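PDB 6KTQ: homocitrate synthase from Sulfolobus acidocaldarius, which catalyses the aldol-type condensation of acetyl-CoA with 2-oxoglutarate to homocitrate, the first step of lysine biosynthesis by the alpha-aminoadipate pathway. Local coordinates for residues Ala121-His134 with Val162-Ala174. Numbering follows the deposited sequence.
Sequences ADRIAIFYGISDTH and VKVRFTAEDATRA. With COA (coenzyme A), chain E; AKG (2-oxoglutaric acid), chain D.
Strands 123-129 and 163-169 pair in parallel as neighbours in the barrel of the catalytic domain, joined through helices 132-138 and 143-159. Their ladder runs from I124 N and K163 O (3.0 Å) to I130 N and E169 O. On one face, A125 CB sits 3.3 Å above the R165 guanidinium plane; R165 NE donates to T167 OG1, which lies nearly in that plane, and E72 forms a salt bridge with R165 NH2. T167 OG1 in turn donates to AKG O4 (2.8 Å), which also takes a weak bond from R165 NH2. On the other face, Y128 CB meets the edge of the F166 ring. Beyond the strands, D170 CG stands anti to the backbone N (chi1 -154°), bringing OD2 to S131 OG (2.7 Å), which donates to it and caps H134 N. R173 grips the same carboxylate side-on, its NH1 reaching OD2 from the opposite face to S131, and D170 CB lies over the H134 ring. With an alanine in place of D170, R173 would probably lose its charge partner and S131 OG its acceptor. F127 O accepts from COA N6A (2.8 Å); F127, T167 and E169 meet the ligands toward the C-terminal strand ends, as is usual in TIM barrels.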
loop_
_atom_site.group_PDB
_atom_site.type_symbol
_atom_site.label_atom_id
_atom_site.label_comp_id
_atom_site.label_asym_id
_atom_site.label_seq_id
_atom_site.Cartn_x
_atom_site.Cartn_y
_atom_site.Cartn_z
ATOM N N ALA A 121 10.058 8.573 33.632
ATOM C CA ALA A 121 10.113 7.831 32.380
ATOM C C ALA A 121 9.810 8.756 31.201
ATOM O O ALA A 121 9.068 9.731 31.340
ATOM C CB ALA A 121 9.124 6.697 32.399
ATOM N N ASP A 122 10.360 8.417 30.041
ATOM C CA ASP A 122 10.066 9.137 28.807
ATOM C C ASP A 122 8.635 8.936 28.378
ATOM O O ASP A 122 8.025 9.844 27.820
ATOM C CB ASP A 122 11.002 8.702 27.677
ATOM C CG ASP A 122 12.447 8.985 27.982
ATOM O OD1 ASP A 122 12.703 10.040 28.592
ATOM O OD2 ASP A 122 13.337 8.177 27.600
ATOM N N ARG A 123 8.086 7.758 28.661
ATOM C CA ARG A 123 6.752 7.400 28.222
ATOM C C ARG A 123 6.123 6.476 29.230
ATOM O O ARG A 123 6.820 5.626 29.814
ATOM C CB ARG A 123 6.795 6.702 26.853
ATOM C CG ARG A 123 5.443 6.157 26.402
ATOM C CD ARG A 123 5.473 5.584 24.984
ATOM N NE ARG A 123 5.867 6.600 24.007
ATOM C CZ ARG A 123 5.041 7.464 23.427
ATOM N NH1 ARG A 123 3.740 7.439 23.637
ATOM N NH2 ARG A 123 5.540 8.333 22.584
ATOM N N ILE A 124 4.816 6.635 29.418
ATOM C CA ILE A 124 4.026 5.789 30.310
ATOM C C ILE A 124 3.042 5.022 29.440
ATOM O O ILE A 124 2.311 5.615 28.668
ATOM C CB ILE A 124 3.295 6.619 31.407
ATOM C CG1 ILE A 124 4.321 7.199 32.408
ATOM C CG2 ILE A 124 2.257 5.777 32.134
ATOM C CD1 ILE A 124 3.745 8.141 33.458
ATOM N N ALA A 125 3.067 3.693 29.535
ATOM C CA ALA A 125 2.170 2.824 28.769
ATOM C C ALA A 125 1.089 2.286 29.655
ATOM O O ALA A 125 1.338 1.400 30.483
ATOM C CB ALA A 125 2.941 1.671 28.143
ATOM N N ILE A 126 -0.113 2.826 29.499
ATOM C CA ILE A 126 -1.251 2.382 30.283
ATOM C C ILE A 126 -1.964 1.316 29.503
ATOM O O ILE A 126 -2.306 1.522 28.332
ATOM C CB ILE A 126 -2.239 3.522 30.589
ATOM C CG1 ILE A 126 -1.572 4.591 31.468
ATOM C CG2 ILE A 126 -3.461 2.957 31.278
ATOM C CD1 ILE A 126 -2.373 5.873 31.584
ATOM N N PHE A 127 -2.181 0.181 30.151
ATOM C CA PHE A 127 -2.875 -0.934 29.525
ATOM C C PHE A 127 -4.254 -1.151 30.106
ATOM O O PHE A 127 -4.490 -0.861 31.267
ATOM C CB PHE A 127 -2.028 -2.226 29.599
ATOM C CG PHE A 127 -1.670 -2.664 30.994
ATOM C CD1 PHE A 127 -0.500 -2.205 31.606
ATOM C CD2 PHE A 127 -2.468 -3.578 31.667
ATOM C CE1 PHE A 127 -0.160 -2.623 32.882
ATOM C CE2 PHE A 127 -2.139 -4.008 32.936
ATOM C CZ PHE A 127 -0.995 -3.530 33.548
ATOM N N TYR A 128 -5.175 -1.635 29.278
ATOM C CA TYR A 128 -6.486 -2.060 29.744
ATOM C C TYR A 128 -7.034 -3.057 28.756
ATOM O O TYR A 128 -6.805 -2.946 27.552
ATOM C CB TYR A 128 -7.444 -0.855 29.867
ATOM C CG TYR A 128 -8.537 -0.982 30.910
ATOM C CD1 TYR A 128 -8.324 -0.575 32.232
ATOM C CD2 TYR A 128 -9.800 -1.463 30.573
ATOM C CE1 TYR A 128 -9.344 -0.683 33.192
ATOM C CE2 TYR A 128 -10.817 -1.577 31.520
ATOM C CZ TYR A 128 -10.587 -1.185 32.817
ATOM O OH TYR A 128 -11.595 -1.318 33.738
ATOM N N GLY A 129 -7.806 -4.000 29.274
ATOM C CA GLY A 129 -8.342 -5.091 28.491
ATOM C C GLY A 129 -9.654 -4.641 27.903
ATOM O O GLY A 129 -10.562 -4.315 28.643
ATOM N N ILE A 130 -9.768 -4.641 26.576
ATOM C CA ILE A 130 -10.959 -4.085 25.942
ATOM C C ILE A 130 -11.809 -5.071 25.143
ATOM O O ILE A 130 -12.785 -4.670 24.476
ATOM C CB ILE A 130 -10.627 -2.801 25.171
ATOM C CG1 ILE A 130 -9.444 -2.950 24.228
ATOM C CG2 ILE A 130 -10.287 -1.697 26.144
ATOM C CD1 ILE A 130 -9.694 -3.928 23.116
ATOM N N SER A 131 -11.504 -6.365 25.267
ATOM C CA SER A 131 -12.384 -7.384 24.755
ATOM C C SER A 131 -13.473 -7.604 25.756
ATOM O O SER A 131 -13.318 -7.257 26.929
ATOM C CB SER A 131 -11.633 -8.717 24.596
ATOM O OG SER A 131 -11.159 -9.163 25.855
ATOM N N ASP A 132 -14.548 -8.240 25.315
ATOM C CA ASP A 132 -15.661 -8.531 26.195
ATOM C C ASP A 132 -15.307 -9.494 27.334
ATOM O O ASP A 132 -15.782 -9.278 28.459
ATOM C CB ASP A 132 -16.863 -9.082 25.421
ATOM C CG ASP A 132 -17.473 -8.060 24.437
ATOM O OD1 ASP A 132 -17.124 -6.859 24.413
ATOM O OD2 ASP A 132 -18.324 -8.495 23.653
ATOM N N THR A 133 -14.506 -10.546 27.089
ATOM C CA THR A 133 -14.086 -11.399 28.196
ATOM C C THR A 133 -13.258 -10.588 29.194
ATOM O O THR A 133 -13.432 -10.738 30.388
ATOM C CB THR A 133 -13.294 -12.693 27.797
ATOM O OG1 THR A 133 -11.999 -12.349 27.268
ATOM C CG2 THR A 133 -14.071 -13.525 26.797
ATOM N N HIS A 134 -12.361 -9.730 28.733
ATOM C CA HIS A 134 -11.566 -8.953 29.683
ATOM C C HIS A 134 -12.431 -7.973 30.465
ATOM O O HIS A 134 -12.278 -7.848 31.679
ATOM C CB HIS A 134 -10.436 -8.188 29.003
ATOM C CG HIS A 134 -9.218 -9.021 28.742
ATOM N ND1 HIS A 134 -9.285 -10.291 28.204
ATOM C CD2 HIS A 134 -7.908 -8.765 28.938
ATOM C CE1 HIS A 134 -8.068 -10.785 28.080
ATOM N NE2 HIS A 134 -7.215 -9.881 28.527
ATOM N N VAL A 162 4.203 13.843 30.527
ATOM C CA VAL A 162 4.903 12.712 29.923
ATOM C C VAL A 162 4.080 12.177 28.765
ATOM O O VAL A 162 2.857 12.215 28.824
ATOM C CB VAL A 162 5.173 11.602 30.943
ATOM C CG1 VAL A 162 3.882 10.915 31.372
ATOM C CG2 VAL A 162 6.149 10.590 30.374
ATOM N N LYS A 163 4.761 11.675 27.731
ATOM C CA LYS A 163 4.096 11.011 26.607
ATOM C C LYS A 163 3.374 9.756 27.063
ATOM O O LYS A 163 3.866 9.034 27.934
ATOM C CB LYS A 163 5.095 10.698 25.502
ATOM C CG LYS A 163 5.538 11.963 24.773
ATOM C CD LYS A 163 6.421 11.696 23.558
ATOM C CE LYS A 163 7.909 11.684 23.894
ATOM N NZ LYS A 163 8.333 10.486 24.677
ATOM N N VAL A 164 2.193 9.513 26.495
ATOM C CA VAL A 164 1.380 8.388 26.893
ATOM C C VAL A 164 1.031 7.443 25.745
ATOM O O VAL A 164 0.470 7.837 24.714
ATOM C CB VAL A 164 0.097 8.856 27.576
ATOM C CG1 VAL A 164 -0.733 7.663 28.041
ATOM C CG2 VAL A 164 0.445 9.745 28.754
ATOM N N ARG A 165 1.376 6.173 25.931
ATOM C CA ARG A 165 0.831 5.124 25.086
ATOM C C ARG A 165 -0.329 4.451 25.799
ATOM O O ARG A 165 -0.302 4.290 27.008
ATOM C CB ARG A 165 1.920 4.106 24.726
ATOM C CG ARG A 165 1.378 2.951 23.914
ATOM C CD ARG A 165 2.478 1.932 23.673
ATOM N NE ARG A 165 2.444 0.823 24.615
ATOM C CZ ARG A 165 3.514 0.182 25.081
ATOM N NH1 ARG A 165 4.739 0.562 24.754
ATOM N NH2 ARG A 165 3.348 -0.835 25.917
ATOM N N PHE A 166 -1.347 4.050 25.053
ATOM C CA PHE A 166 -2.382 3.210 25.580
ATOM C C PHE A 166 -2.239 1.858 24.925
ATOM O O PHE A 166 -2.133 1.782 23.717
ATOM C CB PHE A 166 -3.785 3.755 25.295
ATOM C CG PHE A 166 -4.859 2.809 25.704
ATOM C CD1 PHE A 166 -5.135 2.620 27.049
ATOM C CD2 PHE A 166 -5.534 2.033 24.756
ATOM C CE1 PHE A 166 -6.078 1.709 27.449
ATOM C CE2 PHE A 166 -6.491 1.125 25.152
ATOM C CZ PHE A 166 -6.766 0.960 26.498
ATOM N N THR A 167 -2.255 0.794 25.724
ATOM C CA THR A 167 -2.248 -0.558 25.193
ATOM C C THR A 167 -3.632 -1.137 25.263
ATOM O O THR A 167 -4.217 -1.223 26.345
ATOM C CB THR A 167 -1.275 -1.459 25.969
ATOM O OG1 THR A 167 0.051 -1.033 25.708
ATOM C CG2 THR A 167 -1.413 -2.898 25.530
ATOM N N ALA A 168 -4.162 -1.515 24.109
ATOM C CA ALA A 168 -5.424 -2.163 24.021
ATOM C C ALA A 168 -5.187 -3.662 24.125
ATOM O O ALA A 168 -4.843 -4.329 23.148
ATOM C CB ALA A 168 -6.128 -1.815 22.720
ATOM N N GLU A 169 -5.357 -4.179 25.338
ATOM C CA GLU A 169 -5.095 -5.570 25.620
ATOM C C GLU A 169 -6.243 -6.412 25.096
ATOM O O GLU A 169 -7.426 -6.024 25.208
ATOM C CB GLU A 169 -4.867 -5.738 27.133
ATOM C CG GLU A 169 -4.592 -7.137 27.593
ATOM C CD GLU A 169 -4.217 -7.212 29.070
ATOM O OE1 GLU A 169 -3.465 -8.147 29.433
ATOM O OE2 GLU A 169 -4.692 -6.364 29.873
ATOM N N ASP A 170 -5.886 -7.560 24.519
ATOM C CA ASP A 170 -6.822 -8.463 23.829
ATOM C C ASP A 170 -7.620 -7.752 22.725
ATOM O O ASP A 170 -8.767 -8.117 22.424
ATOM C CB ASP A 170 -7.766 -9.118 24.822
ATOM C CG ASP A 170 -8.292 -10.441 24.359
ATOM O OD1 ASP A 170 -7.724 -11.076 23.447
ATOM O OD2 ASP A 170 -9.304 -10.882 24.909
ATOM N N ALA A 171 -6.985 -6.762 22.127
ATOM C CA ALA A 171 -7.570 -6.026 21.000
ATOM C C ALA A 171 -7.944 -6.937 19.862
ATOM O O ALA A 171 -8.933 -6.690 19.167
ATOM C CB ALA A 171 -6.599 -4.990 20.502
ATOM N N THR A 172 -7.184 -8.016 19.669
ATOM C CA THR A 172 -7.400 -8.870 18.522
ATOM C C THR A 172 -8.594 -9.799 18.694
ATOM O O THR A 172 -8.955 -10.456 17.750
ATOM C CB THR A 172 -6.123 -9.656 18.167
ATOM O OG1 THR A 172 -5.763 -10.512 19.262
ATOM C CG2 THR A 172 -4.975 -8.675 17.900
ATOM N N ARG A 173 -9.225 -9.844 19.875
ATOM C CA ARG A 173 -10.489 -10.536 20.039
ATOM C C ARG A 173 -11.621 -9.592 20.483
ATOM O O ARG A 173 -12.696 -10.033 20.836
ATOM C CB ARG A 173 -10.346 -11.701 21.016
ATOM C CG ARG A 173 -9.348 -12.769 20.558
ATOM C CD ARG A 173 -9.336 -13.966 21.494
ATOM N NE ARG A 173 -8.924 -13.571 22.842
ATOM C CZ ARG A 173 -8.905 -14.361 23.907
ATOM N NH1 ARG A 173 -8.530 -13.866 25.086
ATOM N NH2 ARG A 173 -9.236 -15.631 23.809
ATOM N N ALA A 174 -11.358 -8.309 20.466
ATOM C CA ALA A 174 -12.318 -7.307 20.864
ATOM C C ALA A 174 -13.276 -6.987 19.733
ATOM O O ALA A 174 -12.959 -7.167 18.565
ATOM C CB ALA A 174 -11.613 -6.036 21.289
HETATM N N1A COA E . -6.162 -1.276 35.147
HETATM C C2A COA E . -6.694 -1.244 36.400
HETATM N N3A COA E . -6.845 -2.356 37.181
HETATM C C4A COA E . -6.492 -3.574 36.728
HETATM C C5A COA E . -5.906 -3.687 35.390
HETATM C C6A COA E . -5.768 -2.447 34.600
HETATM N N6A COA E . -5.241 -2.514 33.362
HETATM N N7A COA E . -5.631 -4.991 35.199
HETATM C C8A COA E . -6.018 -5.667 36.321
HETATM N N9A COA E . -6.536 -4.815 37.213
HETATM C C1B COA E . -6.968 -5.121 38.585
HETATM C C2B COA E . -7.987 -6.217 38.729
HETATM O O2B COA E . -9.312 -5.790 38.475
HETATM C C3B COA E . -7.757 -6.562 40.183
HETATM O O3B COA E . -8.223 -5.581 41.083
HETATM P P3B COA E . -8.879 -6.042 42.470
HETATM O O7A COA E . -9.735 -4.863 42.757
HETATM O O8A COA E . -7.670 -6.227 43.364
HETATM O O9A COA E . -9.620 -7.307 42.188
HETATM C C4B COA E . -6.255 -6.578 40.296
HETATM O O4B COA E . -5.819 -5.604 39.315
HETATM C C5B COA E . -6.011 -8.067 40.089
HETATM O O5B COA E . -4.743 -8.505 40.346
HETATM P P1A COA E . -4.011 -8.963 41.701
HETATM O O1A COA E . -2.798 -9.343 40.935
HETATM O O2A COA E . -4.731 -9.981 42.545
HETATM O O3A COA E . -3.904 -7.540 42.449
HETATM P P2A COA E . -2.796 -7.059 43.470
HETATM O O4A COA E . -2.600 -8.112 44.529
HETATM O O5A COA E . -3.126 -5.635 43.823
HETATM O O6A COA E . -1.459 -6.940 42.607
HETATM C CBP COA E . -0.005 -6.141 40.851
HETATM C CCP COA E . -1.401 -6.055 41.478
HETATM C CDP COA E . 0.097 -5.236 39.614
HETATM C CEP COA E . 1.026 -5.674 41.886
HETATM C CAP COA E . 0.245 -7.616 40.521
HETATM O OAP COA E . -0.821 -8.209 39.768
HETATM C C9P COA E . 1.514 -7.781 39.751
HETATM O O9P COA E . 2.567 -7.585 40.313
HETATM N N8P COA E . 1.374 -8.125 38.468
HETATM C C7P COA E . 2.481 -8.338 37.555
HETATM C C6P COA E . 2.407 -7.347 36.383
HETATM C C5P COA E . 1.196 -7.660 35.528
HETATM O O5P COA E . 0.271 -8.343 35.991
HETATM N N4P COA E . 1.187 -7.148 34.288
HETATM C C3P COA E . 0.015 -7.324 33.431
HETATM C C2P COA E . 0.236 -6.967 31.971
HETATM S S1P COA E . -1.410 -7.046 31.202
HETATM C C1 AKG D . -0.526 -8.051 26.365
HETATM O O1 AKG D . -0.261 -9.060 25.685
HETATM O O2 AKG D . -1.716 -7.688 26.508
HETATM C C2 AKG D . 0.583 -7.307 26.998
HETATM O O5 AKG D . 1.525 -7.916 27.525
HETATM C C3 AKG D . 0.585 -5.782 26.954
HETATM C C4 AKG D . 1.297 -5.386 25.656
HETATM C C5 AKG D . 1.593 -3.906 25.455
HETATM O O3 AKG D . 1.630 -3.503 24.255
HETATM O O4 AKG D . 1.768 -3.145 26.458
HETATM O O HOH W 1 7.643 12.497 27.881
HETATM O O HOH W 2 -14.805 -9.396 22.488
HETATM O O HOH W 3 -11.664 -12.529 24.510
#